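Neutral ceramidase (Pseudomonas aeruginosa, PDB 2ZXC) hydrolyses the N-acyl linkage of ceramides to release sphingosine and a free fatty acid, using a bound zinc ion, and also catalyses the reverse synthesis. Local coordinates at residues V414-R419 and S447-R452; S161-L166 and Y455-Y460; Q317-C322 and G468-A473. All coordinates share one frame; numbering follows the deposited sequence.

How the contacts relate
The three contacts show how short chain segments distant in sequence can converge, in two of the contacts right beside a metal site. Contact 1 holds Y448, a zinc ligand, and contact 2 holds Y460, whose ring lies beside the bound ceramide analogue 2ED; their centres are about 11 Å apart, and the Y448 and Y460 rings meet edge to face. S161 of contact 2 comes to about 10 Å from the zinc ion, side chain to metal. Contact 3 lies farther out, its centre about 13 Å from that of contact 1 and about 17 Å from that of contact 2. Q472 joins it to contact 1 through NE2 and A416 O (3.1 Å), a probable hydrogen bond, while Y455 packs on G468 and P469.

Contact 1: V414-R419 and S447-R452; sequences VMAGVR and SYVTTR. With ZN (zinc ion), chain C; 2ED (N-[(1R,2R,3E)-2-hydroxy-1-(hydroxymethyl)heptadec-3-en-1-yl]acetamide), chain D.
The first turns of helix 414-428 pass the extended segment S447-R452 most closely at A416 and T451, whose CA atoms are 5.0 Å apart, and no hydrogen bond joins the two backbones. T451 does most of the touching. Its methyl CG2 points back at the helix, 3.5 Å from A416 N, and also rests on M415 CB. With chi1 at 63°, OG1 is turned away from helix 414-428, to N168, and the T451 side chain caps the start of helix 452-457. R419, extended from CG to NE, crosses the T451 side chain at about a right angle and lays one guanidinium face over it, NH2 being 3.5 Å from T451 CB. Salt bridges to D170 and E453 hold that guanidinium. A416 CB sits against V449 O at 3.5 Å and, more loosely, V449 CG1. One residue before V449 on the same strand, Y448 OH binds the zinc ion at 2.4 Å, together with H97, H204, E411 and a water, and lies 3.1 Å from 2ED O2. Strand 448-449 runs parallel to strand 411-412, just ahead of the helix, while helix 471-488 packs against both R419 and V449.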
loop_
_atom_site.group_PDB
_atom_site.type_symbol
_atom_site.label_atom_id
_atom_site.label_comp_id
_atom_site.label_asym_id
_atom_site.label_seq_id
_atom_site.Cartn_x
_atom_site.Cartn_y
_atom_site.Cartn_z
ATOM N N VAL A 414 -15.663 3.944 -7.498
ATOM C CA VAL A 414 -15.860 3.243 -8.755
ATOM C C VAL A 414 -16.181 4.207 -9.897
ATOM O O VAL A 414 -15.435 4.289 -10.873
ATOM C CB VAL A 414 -17.000 2.214 -8.632
ATOM C CG1 VAL A 414 -17.275 1.587 -9.980
ATOM C CG2 VAL A 414 -16.625 1.142 -7.619
ATOM N N MET A 415 -17.275 4.955 -9.766
ATOM C CA MET A 415 -17.675 5.878 -10.823
ATOM C C MET A 415 -16.732 7.050 -11.051
ATOM O O MET A 415 -16.612 7.533 -12.180
ATOM C CB MET A 415 -19.097 6.385 -10.586
ATOM C CG MET A 415 -20.173 5.311 -10.764
ATOM S SD MET A 415 -19.896 4.242 -12.220
ATOM C CE MET A 415 -19.809 5.422 -13.501
ATOM N N ALA A 416 -16.063 7.516 -9.997
ATOM C CA ALA A 416 -15.115 8.620 -10.147
ATOM C C ALA A 416 -13.995 8.167 -11.083
ATOM O O ALA A 416 -13.519 8.929 -11.925
ATOM C CB ALA A 416 -14.525 9.010 -8.791
ATOM N N GLY A 417 -13.574 6.918 -10.925
ATOM C CA GLY A 417 -12.519 6.391 -11.771
ATOM C C GLY A 417 -13.037 6.005 -13.146
ATOM O O GLY A 417 -12.389 6.270 -14.160
ATOM N N VAL A 418 -14.206 5.377 -13.188
ATOM C CA VAL A 418 -14.776 4.967 -14.463
ATOM C C VAL A 418 -14.893 6.150 -15.415
ATOM O O VAL A 418 -14.456 6.062 -16.562
ATOM C CB VAL A 418 -16.157 4.319 -14.274
ATOM C CG1 VAL A 418 -16.815 4.068 -15.633
ATOM C CG2 VAL A 418 -16.005 3.012 -13.510
ATOM N N ARG A 419 -15.472 7.253 -14.938
ATOM C CA ARG A 419 -15.635 8.447 -15.760
ATOM C C ARG A 419 -14.305 8.943 -16.317
ATOM O O ARG A 419 -14.222 9.319 -17.487
ATOM C CB ARG A 419 -16.306 9.567 -14.958
ATOM C CG ARG A 419 -17.774 9.311 -14.694
ATOM C CD ARG A 419 -18.414 10.417 -13.881
ATOM N NE ARG A 419 -19.828 10.128 -13.663
ATOM C CZ ARG A 419 -20.673 10.924 -13.021
ATOM N NH1 ARG A 419 -21.938 10.551 -12.888
ATOM N NH2 ARG A 419 -20.260 12.084 -12.515
ATOM N N SER A 447 -6.385 11.848 -0.071
ATOM C CA SER A 447 -7.667 11.340 0.369
ATOM C C SER A 447 -8.577 10.789 -0.713
ATOM O O SER A 447 -8.124 10.082 -1.621
ATOM C CB SER A 447 -8.394 12.420 1.172
ATOM O OG SER A 447 -7.645 12.758 2.329
ATOM N N TYR A 448 -9.860 11.127 -0.626
ATOM C CA TYR A 448 -10.850 10.601 -1.555
ATOM C C TYR A 448 -11.372 11.481 -2.675
ATOM O O TYR A 448 -11.398 12.709 -2.589
ATOM C CB TYR A 448 -12.051 10.078 -0.773
ATOM C CG TYR A 448 -11.761 8.855 0.056
ATOM C CD1 TYR A 448 -11.075 8.945 1.269
ATOM C CD2 TYR A 448 -12.176 7.599 -0.374
ATOM C CE1 TYR A 448 -10.822 7.797 2.033
ATOM C CE2 TYR A 448 -11.925 6.460 0.371
ATOM C CZ TYR A 448 -11.261 6.565 1.568
ATOM O OH TYR A 448 -11.104 5.427 2.312
ATOM N N VAL A 449 -11.806 10.813 -3.735
ATOM C CA VAL A 449 -12.375 11.488 -4.884
ATOM C C VAL A 449 -13.714 10.833 -5.182
ATOM O O VAL A 449 -13.817 9.621 -5.392
ATOM C CB VAL A 449 -11.479 11.392 -6.123
ATOM C CG1 VAL A 449 -12.134 12.146 -7.269
ATOM C CG2 VAL A 449 -10.104 11.972 -5.825
ATOM N N THR A 450 -14.748 11.654 -5.179
ATOM C CA THR A 450 -16.087 11.180 -5.432
ATOM C C THR A 450 -16.665 11.968 -6.606
ATOM O O THR A 450 -16.201 13.068 -6.905
ATOM C CB THR A 450 -16.928 11.369 -4.158
ATOM O OG1 THR A 450 -18.222 10.807 -4.355
ATOM C CG2 THR A 450 -17.056 12.835 -3.815
ATOM N N THR A 451 -17.643 11.399 -7.304
ATOM C CA THR A 451 -18.254 12.122 -8.415
ATOM C C THR A 451 -19.083 13.251 -7.817
ATOM O O THR A 451 -19.439 13.205 -6.639
ATOM C CB THR A 451 -19.210 11.242 -9.231
ATOM O OG1 THR A 451 -20.296 10.825 -8.399
ATOM C CG2 THR A 451 -18.488 10.028 -9.783
ATOM N N ARG A 452 -19.392 14.262 -8.621
ATOM C CA ARG A 452 -20.199 15.368 -8.133
ATOM C C ARG A 452 -21.450 14.834 -7.429
ATOM O O ARG A 452 -21.811 15.311 -6.354
ATOM C CB ARG A 452 -20.627 16.273 -9.287
ATOM C CG ARG A 452 -21.557 17.412 -8.852
ATOM C CD ARG A 452 -20.811 18.361 -7.932
ATOM N NE ARG A 452 -21.651 19.400 -7.343
ATOM C CZ ARG A 452 -22.300 19.274 -6.190
ATOM N NH1 ARG A 452 -23.027 20.280 -5.733
ATOM N NH2 ARG A 452 -22.226 18.141 -5.497
HETATM ZN ZN ZN C . -9.278 3.932 1.741
HETATM O O2 2ED D . -11.005 4.649 5.330
HETATM O O3 2ED D . -10.714 4.507 9.902
HETATM O O1 2ED D . -13.809 5.320 6.897
HETATM C C1 2ED D . -11.935 4.135 7.853
HETATM C C2 2ED D . -13.454 4.246 7.774
HETATM C C3 2ED D . -14.010 4.514 9.152
HETATM C C4 2ED D . -15.108 5.252 9.294
HETATM C C5 2ED D . -15.798 5.819 8.076
HETATM C C6 2ED D . -16.969 6.674 8.511
HETATM C C18 2ED D . -11.135 3.481 5.659
HETATM C C19 2ED D . -10.804 2.348 4.733
HETATM N N 2ED D . -11.580 3.130 6.863
HETATM C C 2ED D . -11.498 3.545 9.188
HETATM O O HOH W 1 -9.013 3.781 3.646
#

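Contact 2: S161-L166 and Y455-Y460; sequences SLLSHL and YAAQEY. With 2ED (N-[(1R,2R,3E)-2-hydroxy-1-(hydroxymethyl)heptadec-3-en-1-yl]acetamide), chain D.
E459 reaches across to the short helix 162-165 and puts one carboxylate oxygen among S161, L163 and S164. From CB outward the side chain runs past the S164 hydroxyl: CB is 3.4 Å from S164 OG, and CG, set beside the backbone N by a chi1 of -81°, comes closer still. Beyond CG the chain is extended, bringing CD to 3.7 Å from L163 CD2, and leucine and glutamate cross at a slant. At the tip the two oxygens have different partners. OE1 accepts from S164 twice, from the backbone N at 3.0 Å and from OG at 2.5 Å, so short that its exact length is doubtful; the N-H arrives from above the carboxylate plane, 40° out of it, and its bond is bent to 140°. S161 CB also lies close to OE1, whereas the S161 hydroxyl turns to E461. OE2 takes a bond from a water that in turn accepts from L163 N. A second water donates to S164 OG and accepts from E459 N, so the serine hydroxyl is linked to both the side chain and the backbone of the glutamate. Beside this polar cluster, A457 CB packs on L163 CD2 at 3.9 Å. Y460, next in sequence, has 2ED over one ring face. The carboxylate thus meets the first turn of helix 162-165, taking one N-H directly and another through water; these donors would probably favour its ionised form, an effect partly offset by S161 O, an acceptor 3.3 Å from E459 OE1 and not bonded to it.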
loop_
_atom_site.group_PDB
_atom_site.type_symbol
_atom_site.label_atom_id
_atom_site.label_comp_id
_atom_site.label_asym_id
_atom_site.label_seq_id
_atom_site.Cartn_x
_atom_site.Cartn_y
_atom_site.Cartn_z
ATOM N N SER A 161 -20.619 2.174 0.131
ATOM C CA SER A 161 -21.420 3.388 0.077
ATOM C C SER A 161 -22.377 3.306 -1.114
ATOM O O SER A 161 -22.391 4.177 -1.981
ATOM C CB SER A 161 -20.510 4.610 -0.046
ATOM O OG SER A 161 -19.633 4.701 1.071
ATOM N N LEU A 162 -23.185 2.249 -1.139
ATOM C CA LEU A 162 -24.137 2.026 -2.228
ATOM C C LEU A 162 -25.052 3.225 -2.467
ATOM O O LEU A 162 -25.295 3.612 -3.607
ATOM C CB LEU A 162 -24.994 0.793 -1.936
ATOM C CG LEU A 162 -25.073 -0.307 -2.996
ATOM C CD1 LEU A 162 -26.371 -1.065 -2.807
ATOM C CD2 LEU A 162 -25.020 0.279 -4.400
ATOM N N LEU A 163 -25.560 3.811 -1.389
ATOM C CA LEU A 163 -26.451 4.956 -1.502
ATOM C C LEU A 163 -25.890 6.035 -2.425
ATOM O O LEU A 163 -26.592 6.541 -3.294
ATOM C CB LEU A 163 -26.732 5.547 -0.117
ATOM C CG LEU A 163 -27.488 6.878 -0.125
ATOM C CD1 LEU A 163 -28.574 6.873 0.933
ATOM C CD2 LEU A 163 -26.510 8.017 0.108
ATOM N N SER A 164 -24.622 6.380 -2.239
ATOM C CA SER A 164 -23.988 7.406 -3.056
ATOM C C SER A 164 -23.754 6.907 -4.474
ATOM O O SER A 164 -23.963 7.631 -5.443
ATOM C CB SER A 164 -22.647 7.813 -2.441
ATOM O OG SER A 164 -22.828 8.282 -1.120
ATOM N N HIS A 165 -23.302 5.664 -4.581
ATOM C CA HIS A 165 -23.015 5.061 -5.875
ATOM C C HIS A 165 -24.221 5.090 -6.816
ATOM O O HIS A 165 -24.088 5.413 -7.997
ATOM C CB HIS A 165 -22.551 3.611 -5.683
ATOM C CG HIS A 165 -22.303 2.884 -6.968
ATOM N ND1 HIS A 165 -21.231 3.166 -7.788
ATOM C CD2 HIS A 165 -23.009 1.913 -7.593
ATOM C CE1 HIS A 165 -21.291 2.400 -8.863
ATOM N NE2 HIS A 165 -22.361 1.631 -8.770
ATOM N N LEU A 166 -25.392 4.755 -6.288
ATOM C CA LEU A 166 -26.607 4.722 -7.096
ATOM C C LEU A 166 -27.114 6.110 -7.478
ATOM O O LEU A 166 -28.117 6.240 -8.180
ATOM C CB LEU A 166 -27.703 3.952 -6.356
ATOM C CG LEU A 166 -27.299 2.550 -5.887
ATOM C CD1 LEU A 166 -28.460 1.920 -5.128
ATOM C CD2 LEU A 166 -26.910 1.681 -7.081
ATOM N N TYR A 455 -20.646 13.119 -4.140
ATOM C CA TYR A 455 -20.217 14.158 -3.219
ATOM C C TYR A 455 -21.427 14.806 -2.558
ATOM O O TYR A 455 -21.403 15.091 -1.364
ATOM C CB TYR A 455 -19.414 15.221 -3.964
ATOM C CG TYR A 455 -18.871 16.328 -3.087
ATOM C CD1 TYR A 455 -17.593 16.249 -2.543
ATOM C CD2 TYR A 455 -19.629 17.469 -2.819
ATOM C CE1 TYR A 455 -17.073 17.280 -1.757
ATOM C CE2 TYR A 455 -19.117 18.510 -2.030
ATOM C CZ TYR A 455 -17.839 18.403 -1.509
ATOM O OH TYR A 455 -17.323 19.422 -0.743
ATOM N N ALA A 456 -22.477 15.036 -3.343
ATOM C CA ALA A 456 -23.704 15.668 -2.851
ATOM C C ALA A 456 -24.361 14.894 -1.721
ATOM O O ALA A 456 -25.056 15.479 -0.894
ATOM C CB ALA A 456 -24.702 15.849 -3.991
ATOM N N ALA A 457 -24.155 13.581 -1.694
ATOM C CA ALA A 457 -24.738 12.743 -0.652
ATOM C C ALA A 457 -23.871 12.781 0.603
ATOM O O ALA A 457 -24.305 12.407 1.690
ATOM C CB ALA A 457 -24.871 11.320 -1.145
ATOM N N GLN A 458 -22.636 13.224 0.434
ATOM C CA GLN A 458 -21.688 13.328 1.532
ATOM C C GLN A 458 -21.534 12.118 2.446
ATOM O O GLN A 458 -21.550 12.249 3.675
ATOM C CB GLN A 458 -21.985 14.571 2.375
ATOM C CG GLN A 458 -21.418 15.835 1.771
ATOM C CD GLN A 458 -19.905 15.796 1.680
ATOM O OE1 GLN A 458 -19.208 15.872 2.690
ATOM N NE2 GLN A 458 -19.391 15.670 0.465
ATOM N N GLU A 459 -21.405 10.933 1.860
ATOM C CA GLU A 459 -21.157 9.771 2.685
ATOM C C GLU A 459 -19.660 9.884 2.961
ATOM O O GLU A 459 -19.019 10.835 2.513
ATOM C CB GLU A 459 -21.502 8.469 1.953
ATOM C CG GLU A 459 -23.003 8.153 1.981
ATOM C CD GLU A 459 -23.322 6.716 1.587
ATOM O OE1 GLU A 459 -23.147 6.364 0.398
ATOM O OE2 GLU A 459 -23.748 5.938 2.470
ATOM N N TYR A 460 -19.097 8.931 3.685
ATOM C CA TYR A 460 -17.684 8.989 4.024
ATOM C C TYR A 460 -16.719 9.486 2.935
ATOM O O TYR A 460 -15.940 10.403 3.178
ATOM C CB TYR A 460 -17.208 7.625 4.516
ATOM C CG TYR A 460 -15.761 7.641 4.930
ATOM C CD1 TYR A 460 -15.373 8.178 6.158
ATOM C CD2 TYR A 460 -14.773 7.152 4.083
ATOM C CE1 TYR A 460 -14.029 8.224 6.532
ATOM C CE2 TYR A 460 -13.432 7.194 4.445
ATOM C CZ TYR A 460 -13.068 7.730 5.668
ATOM O OH TYR A 460 -11.737 7.765 6.025
HETATM O O2 2ED D . -11.005 4.649 5.330
HETATM O O3 2ED D . -10.714 4.507 9.902
HETATM O O1 2ED D . -13.809 5.320 6.897
HETATM C C1 2ED D . -11.935 4.135 7.853
HETATM C C2 2ED D . -13.454 4.246 7.774
HETATM C C3 2ED D . -14.010 4.514 9.152
HETATM C C4 2ED D . -15.108 5.252 9.294
HETATM C C5 2ED D . -15.798 5.819 8.076
HETATM C C6 2ED D . -16.969 6.674 8.511
HETATM C C18 2ED D . -11.135 3.481 5.659
HETATM C C19 2ED D . -10.804 2.348 4.733
HETATM N N 2ED D . -11.580 3.130 6.863
HETATM C C 2ED D . -11.498 3.545 9.188
HETATM O O HOH W 2 -25.055 3.716 1.620
HETATM O O HOH W 3 -20.547 10.461 -0.794
#

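Contact 3: Q317-C322 and G468-A473; sequences QPRQLC and GPWTQA
R319, on strand 319-320, which pairs antiparallel with strand 308-309, meets the indole of W470. R319 CG lies over the five-membered ring of W470, 4.0 Å from its centroid and 23° off the normal, a CH-pi contact. A bend at chi2 (-64°) then folds the arginine back, so that W470 NE1 sits over the centre of one guanidinium face, with NH1 3.5 Å away; the two planes stand 53° apart and are therefore not stacked. Q317 O lies near the guanidinium edge, in its plane, without a hydrogen bond to it, and NH2 forms a salt bridge with D315, while R452 makes a cation-pi contact with the indole. L321 follows, its CD1 reaching W470 O at 3.6 Å and T471 CA a little farther off. Here the other segment makes a type I beta turn, G468 to T471, leading into helix 471-488: G468 O accepts from both T471 N and T471 OG1, the latter at 2.7 Å. At C322 the backbones draw nearest, with CA atoms of C322 and G468 5.4 Å apart. G468, having no side chain, lets C322 SG, disulfide-bonded to C370, come to 3.5 Å from its CA, and the sulfur also touches P469 CD.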
loop_
_atom_site.group_PDB
_atom_site.type_symbol
_atom_site.label_atom_id
_atom_site.label_comp_id
_atom_site.label_asym_id
_atom_site.label_seq_id
_atom_site.Cartn_x
_atom_site.Cartn_y
_atom_site.Cartn_z
ATOM N N GLN A 317 -20.705 25.721 -16.161
ATOM C CA GLN A 317 -20.140 26.983 -15.689
ATOM C C GLN A 317 -18.729 26.780 -15.144
ATOM O O GLN A 317 -18.430 25.751 -14.544
ATOM C CB GLN A 317 -21.028 27.580 -14.592
ATOM C CG GLN A 317 -22.365 28.088 -15.095
ATOM C CD GLN A 317 -22.225 29.315 -15.981
ATOM O OE1 GLN A 317 -23.149 29.674 -16.713
ATOM N NE2 GLN A 317 -21.071 29.975 -15.908
ATOM N N PRO A 318 -17.841 27.763 -15.350
ATOM C CA PRO A 318 -16.461 27.651 -14.857
ATOM C C PRO A 318 -16.412 27.496 -13.335
ATOM O O PRO A 318 -17.248 28.044 -12.621
ATOM C CB PRO A 318 -15.820 28.962 -15.317
ATOM C CG PRO A 318 -16.606 29.309 -16.562
ATOM C CD PRO A 318 -18.022 28.990 -16.145
ATOM N N ARG A 319 -15.434 26.740 -12.846
ATOM C CA ARG A 319 -15.275 26.537 -11.406
ATOM C C ARG A 319 -13.812 26.509 -11.027
ATOM O O ARG A 319 -12.939 26.301 -11.868
ATOM C CB ARG A 319 -15.884 25.210 -10.955
ATOM C CG ARG A 319 -17.299 24.973 -11.379
ATOM C CD ARG A 319 -18.241 25.975 -10.765
ATOM N NE ARG A 319 -19.617 25.553 -10.977
ATOM C CZ ARG A 319 -20.514 25.475 -10.007
ATOM N NH1 ARG A 319 -20.169 25.800 -8.769
ATOM N NH2 ARG A 319 -21.740 25.049 -10.268
ATOM N N GLN A 320 -13.562 26.713 -9.740
ATOM C CA GLN A 320 -12.220 26.668 -9.186
ATOM C C GLN A 320 -12.300 25.755 -7.980
ATOM O O GLN A 320 -13.243 25.833 -7.195
ATOM C CB GLN A 320 -11.748 28.060 -8.761
ATOM C CG GLN A 320 -11.339 28.941 -9.927
ATOM C CD GLN A 320 -10.702 30.245 -9.494
ATOM O OE1 GLN A 320 -10.155 30.981 -10.316
ATOM N NE2 GLN A 320 -10.770 30.541 -8.200
ATOM N N LEU A 321 -11.321 24.870 -7.853
ATOM C CA LEU A 321 -11.257 23.934 -6.737
ATOM C C LEU A 321 -11.191 24.696 -5.414
ATOM O O LEU A 321 -10.606 25.773 -5.348
ATOM C CB LEU A 321 -10.008 23.064 -6.890
ATOM C CG LEU A 321 -10.126 21.549 -7.043
ATOM C CD1 LEU A 321 -11.350 21.172 -7.858
ATOM C CD2 LEU A 321 -8.853 21.036 -7.690
ATOM N N CYS A 322 -11.790 24.140 -4.365
ATOM C CA CYS A 322 -11.744 24.779 -3.054
ATOM C C CYS A 322 -10.442 24.344 -2.397
ATOM O O CYS A 322 -9.815 23.375 -2.834
ATOM C CB CYS A 322 -12.887 24.293 -2.146
ATOM S SG CYS A 322 -14.465 23.855 -2.915
ATOM N N GLY A 468 -13.567 19.951 -2.675
ATOM C CA GLY A 468 -14.897 20.358 -3.086
ATOM C C GLY A 468 -15.607 19.413 -4.039
ATOM O O GLY A 468 -15.033 18.417 -4.485
ATOM N N PRO A 469 -16.862 19.730 -4.388
ATOM C CA PRO A 469 -17.703 18.937 -5.285
ATOM C C PRO A 469 -17.132 18.664 -6.672
ATOM O O PRO A 469 -17.497 17.668 -7.315
ATOM C CB PRO A 469 -18.999 19.748 -5.343
ATOM C CG PRO A 469 -18.505 21.170 -5.220
ATOM C CD PRO A 469 -17.498 21.029 -4.091
ATOM N N TRP A 470 -16.237 19.533 -7.133
ATOM C CA TRP A 470 -15.666 19.370 -8.468
ATOM C C TRP A 470 -14.279 18.756 -8.509
ATOM O O TRP A 470 -13.573 18.875 -9.507
ATOM C CB TRP A 470 -15.666 20.715 -9.194
ATOM C CG TRP A 470 -17.040 21.266 -9.291
ATOM C CD1 TRP A 470 -17.527 22.377 -8.663
ATOM C CD2 TRP A 470 -18.140 20.681 -9.991
ATOM N NE1 TRP A 470 -18.868 22.517 -8.927
ATOM C CE2 TRP A 470 -19.271 21.490 -9.740
ATOM C CE3 TRP A 470 -18.283 19.550 -10.807
ATOM C CZ2 TRP A 470 -20.540 21.201 -10.273
ATOM C CZ3 TRP A 470 -19.548 19.259 -11.338
ATOM C CH2 TRP A 470 -20.658 20.087 -11.066
ATOM N N THR A 471 -13.895 18.094 -7.424
ATOM C CA THR A 471 -12.595 17.447 -7.359
ATOM C C THR A 471 -12.484 16.390 -8.457
ATOM O O THR A 471 -11.474 16.305 -9.149
ATOM C CB THR A 471 -12.396 16.753 -6.008
ATOM O OG1 THR A 471 -12.438 17.731 -4.960
ATOM C CG2 THR A 471 -11.055 16.019 -5.980
ATOM N N GLN A 472 -13.530 15.585 -8.607
ATOM C CA GLN A 472 -13.539 14.531 -9.615
ATOM C C GLN A 472 -13.366 15.136 -10.997
ATOM O O GLN A 472 -12.569 14.647 -11.792
ATOM C CB GLN A 472 -14.848 13.742 -9.540
ATOM C CG GLN A 472 -14.867 12.438 -10.337
ATOM C CD GLN A 472 -15.031 12.661 -11.830
ATOM O OE1 GLN A 472 -15.774 13.548 -12.259
ATOM N NE2 GLN A 472 -14.352 11.844 -12.630
ATOM N N ALA A 473 -14.099 16.215 -11.266
ATOM C CA ALA A 473 -14.028 16.896 -12.554
ATOM C C ALA A 473 -12.613 17.400 -12.836
ATOM O O ALA A 473 -12.120 17.282 -13.957
ATOM C CB ALA A 473 -15.017 18.066 -12.586
HETATM O O HOH W 4 -21.009 24.261 -6.996
#